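Local structure of cell wall surface anchor family protein (Streptococcus agalactiae serogroup V, 3TW0) at residues N132-R135 with T136-Q139; I188-Y192 with Q193-N197; Y279-V282 with Y283-P287. The protein forms the adhesive tip pilin of the group B streptococcal pilus and probably attaches the bacterium to host surfaces through its metal-binding von Willebrand factor A domain. The protein carries 2 engineered substitutions. All coordinates share one frame; numbering follows the deposited sequence.

Interaction 1 of 3, residues N132-R135 with T136-Q139; sequences NGDR and TLYQ
Asp-134 turns its carboxylate forward over the next turn of chain because CG stands anti to the backbone N (chi1 -167°). This brings OD1 within 3.1 Å of Leu-137 N, and the two form a hydrogen bond. The N-H comes from above the carboxylate plane. The same OD1 takes a weak bond from Thr-136 N. The other oxygen, OD2, lies against the Leu-137 side chain, 3.4 Å from CD1. Asp-134 O accepts a third N-H, that of Tyr-138 N at 3.0 Å. Together these bonds form an Asx motif.

Gln-139 bends back at chi2 (-52°) and gives NE2 to Arg-135 O at 3.1 Å. That bond is fairly straight, 161° at the hydrogen, and Arg-135 O lies in the plane of the amide. On the first segment Arg-135 NH1 reaches Asn-132 OD1 at 2.8 Å. Leu-137 also touches Ala-100 of strand 97-101. Tyr-138 O accepts from Asn-21 ND2, which ties the turn to the DxSxS loop of the MIDAS, between the magnesium ligands Ser-20 and Ser-22. The carboxylate gathers two successive N-H groups, one firmly and one weakly, and its negative charge probably favours this helical turn.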
ATOM      1  N   ASN A 132      -6.016   0.514  19.612  1.00 33.60           N
ATOM      2  CA  ASN A 132      -6.094   1.110  20.958  1.00 34.42           C
ATOM      3  C   ASN A 132      -4.814   1.869  21.455  1.00 34.48           C
ATOM      4  O   ASN A 132      -4.760   2.356  22.595  1.00 35.72           O
ATOM      5  CB  ASN A 132      -6.563   0.046  21.974  1.00 34.05           C
ATOM      6  CG  ASN A 132      -7.963  -0.513  21.640  1.00 34.87           C
ATOM      7  OD1 ASN A 132      -8.806   0.180  21.076  1.00 33.63           O
ATOM      8  ND2 ASN A 132      -8.202  -1.770  21.995  1.00 35.53           N
ATOM      9  N   GLY A 133      -3.802   2.004  20.601  1.00 33.95           N
ATOM     10  CA  GLY A 133      -2.614   2.797  20.949  1.00 32.58           C
ATOM     11  C   GLY A 133      -2.793   4.239  20.502  1.00 32.31           C
ATOM     12  O   GLY A 133      -3.714   4.912  20.948  1.00 31.56           O
ATOM     13  N   ASP A 134      -1.920   4.704  19.605  1.00 31.43           N
ATOM     14  CA  ASP A 134      -2.123   5.972  18.905  1.00 31.80           C
ATOM     15  C   ASP A 134      -3.212   5.819  17.813  1.00 31.74           C
ATOM     16  O   ASP A 134      -2.942   5.266  16.733  1.00 31.70           O
ATOM     17  CB  ASP A 134      -0.792   6.441  18.284  1.00 32.01           C
ATOM     18  CG  ASP A 134      -0.833   7.899  17.818  1.00 33.75           C
ATOM     19  OD1 ASP A 134      -1.924   8.387  17.415  1.00 32.54           O
ATOM     20  OD2 ASP A 134       0.243   8.557  17.851  1.00 35.57           O
ATOM     21  N   ARG A 135      -4.437   6.287  18.097  1.00 31.29           N
ATOM     22  CA  ARG A 135      -5.575   6.106  17.163  1.00 31.16           C
ATOM     23  C   ARG A 135      -5.485   7.022  15.947  1.00 28.95           C
ATOM     24  O   ARG A 135      -6.109   6.772  14.916  1.00 29.22           O
ATOM     25  CB  ARG A 135      -6.928   6.332  17.850  1.00 32.35           C
ATOM     26  CG  ARG A 135      -7.382   5.188  18.742  1.00 36.62           C
ATOM     27  CD  ARG A 135      -8.872   5.284  19.079  1.00 43.20           C
ATOM     28  NE  ARG A 135      -9.050   5.156  20.529  1.00 49.68           N
ATOM     29  CZ  ARG A 135      -9.328   4.018  21.175  1.00 52.61           C
ATOM     30  NH1 ARG A 135      -9.495   2.875  20.509  1.00 53.13           N
ATOM     31  NH2 ARG A 135      -9.444   4.023  22.503  1.00 53.70           N
ATOM     32  N   THR A 136      -4.726   8.092  16.081  1.00 26.76           N
ATOM     33  CA  THR A 136      -4.491   8.987  14.968  1.00 25.25           C
ATOM     34  C   THR A 136      -3.534   8.360  13.937  1.00 23.61           C
ATOM     35  O   THR A 136      -3.828   8.373  12.750  1.00 22.75           O
ATOM     36  CB  THR A 136      -4.050  10.377  15.463  1.00 25.23           C
ATOM     37  OG1 THR A 136      -5.120  10.915  16.237  1.00 25.75           O
ATOM     38  CG2 THR A 136      -3.792  11.348  14.297  1.00 24.69           C
ATOM     39  N   LEU A 137      -2.435   7.774  14.404  1.00 22.19           N
ATOM     40  CA  LEU A 137      -1.397   7.241  13.505  1.00 21.62           C
ATOM     41  C   LEU A 137      -1.824   5.872  12.994  1.00 20.87           C
ATOM     42  O   LEU A 137      -1.359   5.410  11.969  1.00 20.19           O
ATOM     43  CB  LEU A 137      -0.044   7.173  14.216  1.00 22.26           C
ATOM     44  CG  LEU A 137       0.727   8.499  14.323  1.00 23.38           C
ATOM     45  CD1 LEU A 137       2.088   8.293  15.030  1.00 27.18           C
ATOM     46  CD2 LEU A 137       0.962   9.050  12.945  1.00 24.34           C
ATOM     47  N   TYR A 138      -2.724   5.236  13.732  1.00 19.93           N
ATOM     48  CA  TYR A 138      -3.385   4.028  13.280  1.00 20.25           C
ATOM     49  C   TYR A 138      -4.089   4.268  11.937  1.00 19.46           C
ATOM     50  O   TYR A 138      -4.161   3.355  11.126  1.00 19.39           O
ATOM     51  CB  TYR A 138      -4.425   3.545  14.312  1.00 20.57           C
ATOM     52  CG  TYR A 138      -5.098   2.241  13.910  1.00 22.38           C
ATOM     53  CD1 TYR A 138      -4.463   1.016  14.136  1.00 23.16           C
ATOM     54  CD2 TYR A 138      -6.355   2.237  13.303  1.00 23.43           C
ATOM     55  CE1 TYR A 138      -5.058  -0.161  13.784  1.00 24.64           C
ATOM     56  CE2 TYR A 138      -6.967   1.049  12.941  1.00 24.54           C
ATOM     57  CZ  TYR A 138      -6.298  -0.145  13.175  1.00 25.65           C
ATOM     58  OH  TYR A 138      -6.876  -1.342  12.822  1.00 27.00           O
ATOM     59  N   GLN A 139      -4.592   5.483  11.726  1.00 18.52           N
ATOM     60  CA  GLN A 139      -5.229   5.889  10.461  1.00 17.97           C
ATOM     61  C   GLN A 139      -4.293   5.940   9.233  1.00 17.68           C
ATOM     62  O   GLN A 139      -4.770   6.043   8.085  1.00 16.30           O
ATOM     63  CB  GLN A 139      -5.862   7.281  10.602  1.00 18.57           C
ATOM     64  CG  GLN A 139      -6.850   7.415  11.737  1.00 17.00           C
ATOM     65  CD  GLN A 139      -7.903   6.338  11.715  1.00 17.70           C
ATOM     66  OE1 GLN A 139      -8.583   6.145  10.716  1.00 17.85           O
ATOM     67  NE2 GLN A 139      -8.072   5.645  12.841  1.00 20.76           N
TER

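Interaction 2 of 3, residues I188-Y192 with Q193-N197; sequences ISTSY and QNQFN
Ser-191 is extended (psi 154°) and the chain turns helical at Tyr-192, so Ser-191 stands at the N-cap of helix 192-201. Ser-191 O accepts from Gln-195 N at 2.9 Å, and Tyr-192 O accepts from Phe-196 N at 2.8 Å. These are the first i to i+4 bonds across the junction. The Ser-191 hydroxyl caps the N-H of Asn-194, three residues on. OG sits between the backbone N and the carbonyl carbon (chi1 72°) and takes a nearly straight bond from Asn-194 N at 3.0 Å. A water accepts from both Ser-191 N and Asn-194 ND2 and bridges the two residues.

Gln-195 reaches back along the loop. Its NE2 gives an almost perfectly straight bond to Thr-190 O at 3.1 Å, with the oxygen in the plane of the amide. CG1 of Ile-188 packs on that nitrogen at 3.6 Å. The Tyr-192 ring lies side by side with the amide, the planes 44° apart. Thr-190 CG2 lies 3.6 Å from Asn-194 CB. The other end of the buried amide is held too, since Gln-195 OE1 accepts from Asn-185 N. Tyr-192 meets the Phe-184 ring, while Phe-196 packs on Glu-303 and Leu-307 of helix 302-312, joining the start of helix 192-201 to that helix.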
ATOM      1  N   ILE A 188     -14.304   8.693 -23.697  1.00 20.47           N
ATOM      2  CA  ILE A 188     -14.129   8.259 -25.072  1.00 20.82           C
ATOM      3  C   ILE A 188     -14.931   6.981 -25.281  1.00 21.83           C
ATOM      4  O   ILE A 188     -15.298   6.307 -24.304  1.00 22.37           O
ATOM      5  CB  ILE A 188     -12.625   8.079 -25.472  1.00 20.56           C
ATOM      6  CG1 ILE A 188     -11.890   7.109 -24.541  1.00 18.65           C
ATOM      7  CG2 ILE A 188     -11.924   9.420 -25.555  1.00 19.02           C
ATOM      8  CD1 ILE A 188     -10.469   6.825 -24.993  1.00 15.16           C
ATOM      9  N   SER A 189     -15.202   6.621 -26.537  1.00 22.15           N
ATOM     10  CA  SER A 189     -15.897   5.341 -26.776  1.00 22.43           C
ATOM     11  C   SER A 189     -15.019   4.072 -26.688  1.00 21.95           C
ATOM     12  O   SER A 189     -15.560   2.991 -26.519  1.00 22.34           O
ATOM     13  CB  SER A 189     -16.653   5.357 -28.099  1.00 22.94           C
ATOM     14  OG  SER A 189     -15.716   5.383 -29.167  1.00 26.01           O
ATOM     15  N   THR A 190     -13.698   4.186 -26.788  1.00 20.96           N
ATOM     16  CA  THR A 190     -12.828   3.019 -26.617  1.00 21.19           C
ATOM     17  C   THR A 190     -13.174   2.297 -25.315  1.00 20.62           C
ATOM     18  O   THR A 190     -13.219   2.941 -24.244  1.00 19.99           O
ATOM     19  CB  THR A 190     -11.360   3.420 -26.590  1.00 21.79           C
ATOM     20  OG1 THR A 190     -11.021   4.088 -27.812  1.00 23.83           O
ATOM     21  CG2 THR A 190     -10.457   2.204 -26.412  1.00 21.98           C
ATOM     22  N   SER A 191     -13.469   0.990 -25.404  1.00 18.96           N
ATOM     23  CA  SER A 191     -13.805   0.194 -24.214  1.00 18.33           C
ATOM     24  C   SER A 191     -12.675   0.250 -23.191  1.00 17.15           C
ATOM     25  O   SER A 191     -11.513   0.415 -23.549  1.00 16.23           O
ATOM     26  CB  SER A 191     -14.065  -1.281 -24.569  1.00 18.30           C
ATOM     27  OG  SER A 191     -12.843  -1.905 -24.901  1.00 18.33           O
ATOM     28  N   TYR A 192     -13.010   0.065 -21.918  1.00 16.08           N
ATOM     29  CA  TYR A 192     -11.970   0.029 -20.902  1.00 16.34           C
ATOM     30  C   TYR A 192     -10.948  -1.098 -21.156  1.00 16.19           C
ATOM     31  O   TYR A 192      -9.752  -0.904 -20.927  1.00 15.92           O
ATOM     32  CB  TYR A 192     -12.581  -0.056 -19.495  1.00 16.31           C
ATOM     33  CG  TYR A 192     -13.311   1.201 -19.089  1.00 17.46           C
ATOM     34  CD1 TYR A 192     -12.618   2.436 -19.037  1.00 17.25           C
ATOM     35  CD2 TYR A 192     -14.677   1.175 -18.724  1.00 17.31           C
ATOM     36  CE1 TYR A 192     -13.274   3.624 -18.659  1.00 17.76           C
ATOM     37  CE2 TYR A 192     -15.338   2.370 -18.320  1.00 17.37           C
ATOM     38  CZ  TYR A 192     -14.611   3.572 -18.304  1.00 18.21           C
ATOM     39  OH  TYR A 192     -15.182   4.743 -17.930  1.00 20.85           O
ATOM     40  N   GLN A 193     -11.409  -2.253 -21.649  1.00 15.84           N
ATOM     41  CA  GLN A 193     -10.468  -3.333 -21.975  1.00 16.04           C
ATOM     42  C   GLN A 193      -9.456  -2.892 -23.042  1.00 16.52           C
ATOM     43  O   GLN A 193      -8.254  -3.092 -22.886  1.00 16.11           O
ATOM     44  CB  GLN A 193     -11.175  -4.630 -22.391  1.00 16.18           C
ATOM     45  CG  GLN A 193     -10.186  -5.813 -22.575  1.00 16.23           C
ATOM     46  CD  GLN A 193      -9.460  -6.190 -21.277  1.00 17.17           C
ATOM     47  OE1 GLN A 193     -10.097  -6.479 -20.269  1.00 18.18           O
ATOM     48  NE2 GLN A 193      -8.126  -6.183 -21.304  1.00 17.37           N
ATOM     49  N   ASN A 194      -9.938  -2.274 -24.118  1.00 17.47           N
ATOM     50  CA  ASN A 194      -9.026  -1.770 -25.131  1.00 17.90           C
ATOM     51  C   ASN A 194      -8.145  -0.636 -24.601  1.00 17.12           C
ATOM     52  O   ASN A 194      -7.007  -0.489 -25.022  1.00 16.55           O
ATOM     53  CB  ASN A 194      -9.777  -1.351 -26.408  1.00 18.69           C
ATOM     54  CG  ASN A 194     -10.321  -2.554 -27.201  1.00 20.84           C
ATOM     55  OD1 ASN A 194      -9.757  -3.646 -27.146  1.00 22.76           O
ATOM     56  ND2 ASN A 194     -11.419  -2.347 -27.940  1.00 21.00           N
ATOM     57  N   GLN A 195      -8.659   0.166 -23.665  1.00 16.84           N
ATOM     58  CA  GLN A 195      -7.833   1.231 -23.061  1.00 15.55           C
ATOM     59  C   GLN A 195      -6.709   0.593 -22.255  1.00 14.69           C
ATOM     60  O   GLN A 195      -5.560   0.982 -22.363  1.00 14.55           O
ATOM     61  CB  GLN A 195      -8.671   2.156 -22.165  1.00 15.65           C
ATOM     62  CG  GLN A 195      -9.642   3.064 -22.916  1.00 15.24           C
ATOM     63  CD  GLN A 195     -10.188   4.155 -22.020  1.00 16.04           C
ATOM     64  OE1 GLN A 195      -9.452   4.722 -21.201  1.00 14.36           O
ATOM     65  NE2 GLN A 195     -11.467   4.425 -22.143  1.00 12.94           N
ATOM     66  N   PHE A 196      -7.044  -0.432 -21.498  1.00 14.87           N
ATOM     67  CA  PHE A 196      -6.073  -1.129 -20.626  1.00 15.51           C
ATOM     68  C   PHE A 196      -4.979  -1.752 -21.484  1.00 16.25           C
ATOM     69  O   PHE A 196      -3.770  -1.511 -21.281  1.00 16.39           O
ATOM     70  CB  PHE A 196      -6.822  -2.204 -19.832  1.00 15.11           C
ATOM     71  CG  PHE A 196      -5.965  -2.985 -18.864  1.00 16.91           C
ATOM     72  CD1 PHE A 196      -5.644  -2.462 -17.608  1.00 14.92           C
ATOM     73  CD2 PHE A 196      -5.535  -4.293 -19.184  1.00 14.12           C
ATOM     74  CE1 PHE A 196      -4.888  -3.210 -16.705  1.00 12.88           C
ATOM     75  CE2 PHE A 196      -4.776  -5.021 -18.300  1.00 14.63           C
ATOM     76  CZ  PHE A 196      -4.436  -4.486 -17.056  1.00 13.93           C
ATOM     77  N   ASN A 197      -5.419  -2.534 -22.464  1.00 17.53           N
ATOM     78  CA  ASN A 197      -4.528  -3.078 -23.503  1.00 18.14           C
ATOM     79  C   ASN A 197      -3.590  -2.065 -24.148  1.00 18.15           C
ATOM     80  O   ASN A 197      -2.424  -2.396 -24.365  1.00 18.05           O
ATOM     81  CB  ASN A 197      -5.344  -3.798 -24.583  1.00 18.44           C
ATOM     82  CG  ASN A 197      -6.030  -5.036 -24.050  1.00 19.81           C
ATOM     83  OD1 ASN A 197      -5.747  -5.471 -22.938  1.00 19.83           O
ATOM     84  ND2 ASN A 197      -6.915  -5.633 -24.861  1.00 19.32           N
TER
HETATM   85  O   HOH W   1     -13.322  -0.093 -27.918  1.00 24.14           O

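Interaction 3 of 3, residues Y279-V282 with Y283-P287; sequences YNWV and YPFDP
Trp-281 meets Phe-285 four residues on, across a bend in the chain. From CB, which points toward the second segment, the indole turns beside the backbone N (chi1 -68°) and sends its six-membered ring to Phe-285. CE3 leads, 3.7 Å from Phe-285 CE2 and 3.8 Å from both CZ and CD2 of that ring. It lies over one face, offset toward the rim. CZ3, the next atom, is 4.2 Å from Phe-285 CZ. On the other edge of the indole, NE1 gives a hydrogen bond to Trp-276 O. The pair is edge-to-face, with centroids 5.0 Å apart and planes at 55°.

Phe-285 CG sits between its own backbone N and carbonyl carbon (chi1 56°), which turns the ring back over the bend. Val-282 O approaches the edge of this ring, 3.7 Å from CD2. Trp-281 O comes near the edge of the Tyr-283 ring, 4.0 Å from CD1. A cis peptide before Pro-284 helps to fold the chain here. The Tyr-283 ring leads away, and its OH accepts from Ile-182 N. Backbone bonds of Val-282 to Phe-234 and Tyr-283 to Ile-298 hold this loop between strand 271-276 and helix 302-312. No hydrogen bond crosses between the two segments. The contact therefore rests on aromatic packing, with ring edges set against carbonyl oxygens.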
ATOM      1  N   TYR A 279     -13.468   5.460  -3.667  1.00 17.99           N
ATOM      2  CA  TYR A 279     -12.111   4.988  -3.837  1.00 18.72           C
ATOM      3  C   TYR A 279     -11.939   3.530  -3.348  1.00 18.08           C
ATOM      4  O   TYR A 279     -10.912   2.920  -3.583  1.00 17.82           O
ATOM      5  CB  TYR A 279     -11.076   5.940  -3.209  1.00 18.31           C
ATOM      6  CG  TYR A 279     -11.281   6.279  -1.755  1.00 21.58           C
ATOM      7  CD1 TYR A 279     -11.561   7.594  -1.362  1.00 22.11           C
ATOM      8  CD2 TYR A 279     -11.164   5.311  -0.772  1.00 20.45           C
ATOM      9  CE1 TYR A 279     -11.737   7.916  -0.015  1.00 23.14           C
ATOM     10  CE2 TYR A 279     -11.327   5.620   0.549  1.00 22.96           C
ATOM     11  CZ  TYR A 279     -11.614   6.935   0.927  1.00 23.52           C
ATOM     12  OH  TYR A 279     -11.786   7.222   2.272  1.00 23.75           O
ATOM     13  N   ASN A 280     -12.965   2.968  -2.729  1.00 17.52           N
ATOM     14  CA  ASN A 280     -12.956   1.535  -2.407  1.00 18.19           C
ATOM     15  C   ASN A 280     -13.672   0.617  -3.396  1.00 17.13           C
ATOM     16  O   ASN A 280     -13.697  -0.598  -3.181  1.00 17.60           O
ATOM     17  CB  ASN A 280     -13.506   1.293  -0.994  1.00 18.15           C
ATOM     18  CG  ASN A 280     -12.471   1.580   0.080  1.00 21.92           C
ATOM     19  OD1 ASN A 280     -11.307   1.158  -0.035  1.00 25.73           O
ATOM     20  ND2 ASN A 280     -12.883   2.297   1.133  1.00 22.83           N
ATOM     21  N   TRP A 281     -14.253   1.188  -4.450  1.00 16.72           N
ATOM     22  CA  TRP A 281     -15.118   0.487  -5.393  1.00 16.15           C
ATOM     23  C   TRP A 281     -14.321  -0.209  -6.484  1.00 16.89           C
ATOM     24  O   TRP A 281     -13.243   0.241  -6.868  1.00 16.42           O
ATOM     25  CB  TRP A 281     -16.026   1.488  -6.127  1.00 16.15           C
ATOM     26  CG  TRP A 281     -17.082   2.185  -5.289  1.00 17.29           C
ATOM     27  CD1 TRP A 281     -17.263   2.096  -3.925  1.00 17.28           C
ATOM     28  CD2 TRP A 281     -18.057   3.134  -5.756  1.00 19.35           C
ATOM     29  NE1 TRP A 281     -18.320   2.884  -3.532  1.00 15.49           N
ATOM     30  CE2 TRP A 281     -18.818   3.546  -4.628  1.00 16.31           C
ATOM     31  CE3 TRP A 281     -18.381   3.658  -7.019  1.00 18.20           C
ATOM     32  CZ2 TRP A 281     -19.877   4.450  -4.728  1.00 17.13           C
ATOM     33  CZ3 TRP A 281     -19.428   4.573  -7.114  1.00 19.03           C
ATOM     34  CH2 TRP A 281     -20.181   4.948  -5.970  1.00 17.88           C
ATOM     35  N   VAL A 282     -14.880  -1.265  -7.047  1.00 18.13           N
ATOM     36  CA  VAL A 282     -14.333  -1.776  -8.318  1.00 18.17           C
ATOM     37  C   VAL A 282     -14.367  -0.605  -9.297  1.00 18.06           C
ATOM     38  O   VAL A 282     -15.310   0.189  -9.285  1.00 20.06           O
ATOM     39  CB  VAL A 282     -15.138  -2.993  -8.824  1.00 18.05           C
ATOM     40  CG1 VAL A 282     -14.727  -3.376 -10.244  1.00 17.91           C
ATOM     41  CG2 VAL A 282     -14.912  -4.154  -7.904  1.00 18.18           C
ATOM     42  N   TYR A 283     -13.309  -0.450 -10.086  1.00 16.88           N
ATOM     43  CA  TYR A 283     -13.280   0.622 -11.060  1.00 16.60           C
ATOM     44  C   TYR A 283     -12.569   0.115 -12.333  1.00 16.95           C
ATOM     45  O   TYR A 283     -11.932  -0.937 -12.318  1.00 16.43           O
ATOM     46  CB  TYR A 283     -12.596   1.888 -10.486  1.00 15.66           C
ATOM     47  CG  TYR A 283     -11.081   1.791 -10.507  1.00 13.81           C
ATOM     48  CD1 TYR A 283     -10.402   1.069  -9.526  1.00 13.03           C
ATOM     49  CD2 TYR A 283     -10.341   2.387 -11.522  1.00 12.57           C
ATOM     50  CE1 TYR A 283      -9.015   0.962  -9.541  1.00 13.53           C
ATOM     51  CE2 TYR A 283      -8.935   2.273 -11.564  1.00 14.82           C
ATOM     52  CZ  TYR A 283      -8.292   1.560 -10.575  1.00 11.27           C
ATOM     53  OH  TYR A 283      -6.942   1.456 -10.599  1.00 12.75           O
ATOM     54  N   PRO A 284     -12.666   0.862 -13.426  1.00 17.81           N
ATOM     55  CA  PRO A 284     -13.304   2.176 -13.587  1.00 18.40           C
ATOM     56  C   PRO A 284     -14.832   2.112 -13.572  1.00 18.98           C
ATOM     57  O   PRO A 284     -15.415   1.043 -13.753  1.00 18.24           O
ATOM     58  CB  PRO A 284     -12.805   2.633 -14.958  1.00 18.12           C
ATOM     59  CG  PRO A 284     -12.601   1.322 -15.706  1.00 17.88           C
ATOM     60  CD  PRO A 284     -12.235   0.285 -14.725  1.00 17.49           C
ATOM     61  N   PHE A 285     -15.444   3.266 -13.297  1.00 19.68           N
ATOM     62  CA  PHE A 285     -16.881   3.489 -13.387  1.00 19.96           C
ATOM     63  C   PHE A 285     -17.103   4.924 -13.932  1.00 20.50           C
ATOM     64  O   PHE A 285     -16.263   5.813 -13.705  1.00 20.23           O
ATOM     65  CB  PHE A 285     -17.542   3.319 -12.003  1.00 20.14           C
ATOM     66  CG  PHE A 285     -16.957   4.210 -10.920  1.00 20.63           C
ATOM     67  CD1 PHE A 285     -17.359   5.536 -10.790  1.00 21.04           C
ATOM     68  CD2 PHE A 285     -15.996   3.720 -10.040  1.00 20.40           C
ATOM     69  CE1 PHE A 285     -16.797   6.364  -9.812  1.00 20.16           C
ATOM     70  CE2 PHE A 285     -15.455   4.538  -9.039  1.00 22.52           C
ATOM     71  CZ  PHE A 285     -15.862   5.863  -8.917  1.00 18.23           C
ATOM     72  N   ASP A 286     -18.197   5.126 -14.656  1.00 20.74           N
ATOM     73  CA  ASP A 286     -18.548   6.418 -15.228  1.00 23.01           C
ATOM     74  C   ASP A 286     -18.714   7.402 -14.093  1.00 24.17           C
ATOM     75  O   ASP A 286     -19.492   7.158 -13.179  1.00 23.06           O
ATOM     76  CB  ASP A 286     -19.864   6.332 -16.015  1.00 23.57           C
ATOM     77  CG  ASP A 286     -20.200   7.627 -16.762  1.00 26.25           C
ATOM     78  OD1 ASP A 286     -20.376   7.547 -17.987  1.00 30.51           O
ATOM     79  OD2 ASP A 286     -20.302   8.713 -16.146  1.00 28.25           O
ATOM     80  N   PRO A 287     -17.977   8.510 -14.139  1.00 25.84           N
ATOM     81  CA  PRO A 287     -18.029   9.383 -12.960  1.00 27.33           C
ATOM     82  C   PRO A 287     -19.370  10.124 -12.832  1.00 28.52           C
ATOM     83  O   PRO A 287     -19.727  10.551 -11.728  1.00 29.75           O
ATOM     84  CB  PRO A 287     -16.859  10.355 -13.171  1.00 27.22           C
ATOM     85  CG  PRO A 287     -16.401  10.172 -14.590  1.00 27.28           C
ATOM     86  CD  PRO A 287     -17.172   9.071 -15.236  1.00 25.66           C
TER

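How the interactions relate
Along the chain the order is interaction 1, interaction 2, interaction 3. Interaction 1 lies in the loop between helices 114-122 and 145-159, near the magnesium site. Interaction 2 opens helix 192-201, on the opposite side of the chain's centre. Their centres are about 41 Å apart. Interaction 3 has its centre about 15 Å from that of interaction 2. These two touch: Tyr-192 CG packs on Pro-284 CG at 3.5 Å. Both belong to the chain between strands 165-172 and 319-324 of the parallel sheet, and meet there. Interactions 1 and 3 do not touch; their centres are about 28 Å apart and their nearest atoms about 9 Å. The magnesium site near interaction 1 is, in vWA domains, commonly the ligand-binding face.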